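Local coordinates for protein flavin-dependent monooxygenase, oxygenase subunit HsaA (PDB 2RFQ) that hydroxylates a phenolic secosteroid ortho to its hydroxyl group, using reduced FMN and molecular oxygen, in the bacterial breakdown of cholesterol, at residues G80-G83 / W84-I88; R357-R360 / D361-G365. All coordinates share one frame; numbering follows the deposited sequence.

Contact 1 (G80-G83 / W84-I88)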
# COMPACT_ATOMS: atom_id res chain seq x y z
N GLY A 80 22.46 1.29 14.60
CA GLY A 80 21.23 0.59 14.95
C GLY A 80 21.43 -0.38 16.11
O GLY A 80 20.62 -0.44 17.05
N SER A 81 22.49 -1.19 16.02
CA SER A 81 22.78 -2.13 17.11
C SER A 81 23.06 -1.44 18.44
O SER A 81 22.56 -1.88 19.50
CB SER A 81 23.94 -3.08 16.75
OG SER A 81 23.58 -3.98 15.70
N THR A 82 23.87 -0.38 18.42
CA THR A 82 24.16 0.33 19.66
C THR A 82 22.88 0.94 20.24
O THR A 82 22.65 0.86 21.45
CB THR A 82 25.24 1.41 19.44
OG1 THR A 82 26.42 0.76 18.92
CG2 THR A 82 25.63 2.05 20.77
N GLY A 83 22.04 1.48 19.37
CA GLY A 83 20.76 2.06 19.81
C GLY A 83 19.84 1.02 20.42
O GLY A 83 19.20 1.27 21.46
N TRP A 84 19.79 -0.15 19.78
CA TRP A 84 18.97 -1.26 20.28
C TRP A 84 19.42 -1.70 21.66
O TRP A 84 18.60 -1.81 22.59
CB TRP A 84 19.08 -2.42 19.30
CG TRP A 84 18.21 -3.62 19.60
CD1 TRP A 84 18.59 -4.76 20.25
CD2 TRP A 84 16.82 -3.81 19.23
NE1 TRP A 84 17.53 -5.66 20.29
CE2 TRP A 84 16.44 -5.09 19.66
CE3 TRP A 84 15.88 -3.01 18.54
CZ2 TRP A 84 15.14 -5.59 19.46
CZ3 TRP A 84 14.60 -3.50 18.34
CH2 TRP A 84 14.24 -4.78 18.79
N VAL A 85 20.71 -1.96 21.79
CA VAL A 85 21.27 -2.37 23.10
C VAL A 85 21.07 -1.29 24.15
O VAL A 85 20.69 -1.59 25.30
CB VAL A 85 22.75 -2.73 22.94
CG1 VAL A 85 23.45 -2.92 24.29
CG2 VAL A 85 22.88 -4.00 22.08
N SER A 86 21.30 -0.03 23.77
CA SER A 86 21.20 1.08 24.72
C SER A 86 19.78 1.16 25.27
O SER A 86 19.57 1.32 26.47
CB SER A 86 21.59 2.40 24.04
OG SER A 86 23.00 2.42 23.76
N SER A 87 18.81 1.03 24.39
CA SER A 87 17.42 1.13 24.81
C SER A 87 17.05 0.05 25.81
O SER A 87 16.50 0.33 26.88
CB SER A 87 16.53 1.01 23.59
OG SER A 87 15.19 1.35 23.95
N ILE A 88 17.38 -1.20 25.48
CA ILE A 88 16.95 -2.33 26.31
C ILE A 88 17.71 -2.34 27.65
O ILE A 88 17.09 -2.44 28.73
CB ILE A 88 17.05 -3.66 25.53
CG1 ILE A 88 16.08 -3.60 24.35
CG2 ILE A 88 16.61 -4.81 26.41
CD1 ILE A 88 16.51 -4.35 23.07
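Gly-80 to Ser-87 interlock through consecutive i to i+4 backbone bonds that make up the first turns of helix 80-96. Trp-84 N donates to Gly-80 O at 2.9 Å, and Val-85 N reaches Ser-81 O almost straight, with an N-H...O angle of 174°. Ser-87 N continues the series to Gly-83 O.

One carbonyl is gripped twice. Thr-82 O accepts from Ser-86 N and also from Ser-86 OG, each at 2.8 Å, and the two donors approach from opposite faces of the carbonyl plane. The hydroxyl sits well above that plane, 41° out of it, because a chi1 of -70° sets OG beside its own backbone N and folds it back over the preceding turn. Such a bond to the carbonyl one turn back is a common way for a buried helical serine to satisfy its hydroxyl. Replacing Ser-86 by an alanine is likely to take away the second donor to Thr-82 O and open a small gap beside Thr-82 CG2, which lies 4.0 Å from Ser-86 OG.

Among the side-chain packing contacts, Val-85 CG2 rests 3.4 Å from the carbonyl oxygen Ser-81 O, while Ile-88 CD1 lies over one face of the Trp-84 indole, toward its rim. Trp-84 probably contributes to the FMN site, and its NE1 makes a weak hydrogen bond to Ser-143 OG.

This part of the helix is buried: Thr-82 and Ser-86 pack on Leu-44 of helix 38-47 and Ile-75 of helix 65-76, whereas Trp-84 lies against Ile-241 and Ile-245 of helix 233-266, where Ser-87 OG bonds Thr-240 O.

Contact 2 (R357-R360 / D361-G365); sequences RFWR and DAHAG
Trp-359 and His-363, one turn apart, form an offset edge-to-face aromatic pair on helix 354-365, in the helical C-terminal domain of the acyl-CoA dehydrogenase fold. The histidine presents its edge to the face of the indole, where His-363 CD2 lies 3.7 Å from both Trp-359 CD1 and Trp-359 NE1; its ring and the five-membered ring of Trp-359 have centroids 4.8 Å apart and planes at 69°. With CG beside its own backbone N (chi1 -79°), His-363 directs its ring back toward Trp-359, and NE2 is held by Asp-338 OD1. The pair also belongs to a subunit interface: Trp-359 stacks on Trp-359 of the second subunit, and each histidine meets the tryptophan of the other chain edge-to-face.

The helical bonds include Asp-361 N to Arg-357 O, at 2.8 Å, and His-363 N to Trp-359 O, at 3.1 Å. On another side, Arg-357 and Asp-361 lie alongside each other, yet the carboxylate meets the aliphatic part of the arginine, with Asp-361 OD2 3.6 Å from Arg-357 CG. The charged ends are held elsewhere: Arg-357 by Glu-31 and Gln-28, Arg-360 by Glu-31 and Val-185 O, and Asp-361 OD1 by Leu-187 N. The carbonyl that receives His-363 N also meets the histidine ring at its edge, in the plane of the imidazole, with Trp-359 O 3.1 Å from His-363 CD2.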
# COMPACT_ATOMS: atom_id res chain seq x y z
N ARG A 357 22.66 -1.20 5.99
CA ARG A 357 22.75 -1.65 7.39
C ARG A 357 21.50 -1.27 8.18
O ARG A 357 20.95 -2.11 8.90
CB ARG A 357 24.01 -1.11 8.07
CG ARG A 357 24.33 -1.88 9.35
CD ARG A 357 25.48 -1.23 10.07
NE ARG A 357 26.70 -1.30 9.27
CZ ARG A 357 27.30 -0.25 8.71
NH1 ARG A 357 26.81 0.97 8.86
NH2 ARG A 357 28.41 -0.44 8.00
N PHE A 358 21.06 -0.01 8.09
CA PHE A 358 19.83 0.40 8.77
C PHE A 358 18.66 -0.44 8.29
O PHE A 358 17.77 -0.79 9.08
CB PHE A 358 19.54 1.86 8.48
CG PHE A 358 20.44 2.83 9.25
CD1 PHE A 358 20.49 2.82 10.66
CD2 PHE A 358 21.17 3.80 8.56
CE1 PHE A 358 21.28 3.75 11.36
CE2 PHE A 358 21.99 4.72 9.24
CZ PHE A 358 22.02 4.70 10.65
N TRP A 359 18.67 -0.77 7.00
CA TRP A 359 17.60 -1.59 6.39
C TRP A 359 17.56 -2.98 7.03
O TRP A 359 16.53 -3.39 7.54
CB TRP A 359 17.83 -1.65 4.86
CG TRP A 359 16.87 -2.48 4.07
CD1 TRP A 359 15.51 -2.26 3.89
CD2 TRP A 359 17.18 -3.67 3.36
NE1 TRP A 359 14.98 -3.27 3.10
CE2 TRP A 359 15.98 -4.14 2.76
CE3 TRP A 359 18.37 -4.39 3.17
CZ2 TRP A 359 15.94 -5.30 1.95
CZ3 TRP A 359 18.33 -5.56 2.37
CH2 TRP A 359 17.13 -5.99 1.80
N ARG A 360 18.70 -3.68 7.05
CA ARG A 360 18.74 -5.01 7.68
C ARG A 360 18.45 -4.94 9.16
O ARG A 360 17.71 -5.78 9.71
CB ARG A 360 20.09 -5.66 7.44
CG ARG A 360 20.26 -6.09 5.97
CD ARG A 360 21.62 -6.77 5.75
NE ARG A 360 22.74 -5.83 5.88
CZ ARG A 360 23.54 -5.73 6.94
NH1 ARG A 360 23.37 -6.50 8.02
NH2 ARG A 360 24.52 -4.83 6.94
N ASP A 361 19.01 -3.92 9.81
CA ASP A 361 18.82 -3.75 11.26
C ASP A 361 17.34 -3.55 11.65
O ASP A 361 16.87 -4.15 12.64
CB ASP A 361 19.66 -2.57 11.75
CG ASP A 361 21.15 -2.90 11.85
OD1 ASP A 361 21.57 -4.06 11.65
OD2 ASP A 361 21.94 -1.95 12.09
N ALA A 362 16.64 -2.70 10.90
CA ALA A 362 15.21 -2.41 11.19
C ALA A 362 14.39 -3.66 10.96
O ALA A 362 13.51 -3.99 11.76
CB ALA A 362 14.70 -1.24 10.33
N HIS A 363 14.70 -4.40 9.89
CA HIS A 363 13.93 -5.62 9.63
C HIS A 363 14.19 -6.70 10.68
O HIS A 363 13.32 -7.52 10.99
CB HIS A 363 14.19 -6.12 8.21
CG HIS A 363 13.42 -5.36 7.19
ND1 HIS A 363 12.11 -5.66 6.86
CD2 HIS A 363 13.75 -4.25 6.47
CE1 HIS A 363 11.68 -4.80 5.95
NE2 HIS A 363 12.65 -3.93 5.71
N ALA A 364 15.37 -6.64 11.29
CA ALA A 364 15.67 -7.59 12.35
C ALA A 364 14.92 -7.18 13.62
O ALA A 364 14.32 -8.04 14.29
CB ALA A 364 17.16 -7.69 12.62
N GLY A 365 14.93 -5.89 13.93
CA GLY A 365 14.24 -5.39 15.14
C GLY A 365 12.74 -5.69 15.06
O GLY A 365 12.07 -5.91 16.07

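Contact 1 comes first along the chain, at the start of helix 80-96 in the N-terminal acyl-CoA dehydrogenase-like region; contact 2 follows much later, on helix 354-365 in the C-terminal one. Their centres nevertheless lie only 12 Å apart, and the two helices touch. Trp-84 CH2 approaches Gly-365 O to 3.7 Å, and Gly-80 CA packs 3.9 Å from Asp-361 OD2. Both helices also pack on helix 233-266, which lies between them in the sequence and contacts both. One side of the probable FMN site, at contact 1, and a subunit interface of the tetramer, at contact 2, therefore lie on two helices packed against each other.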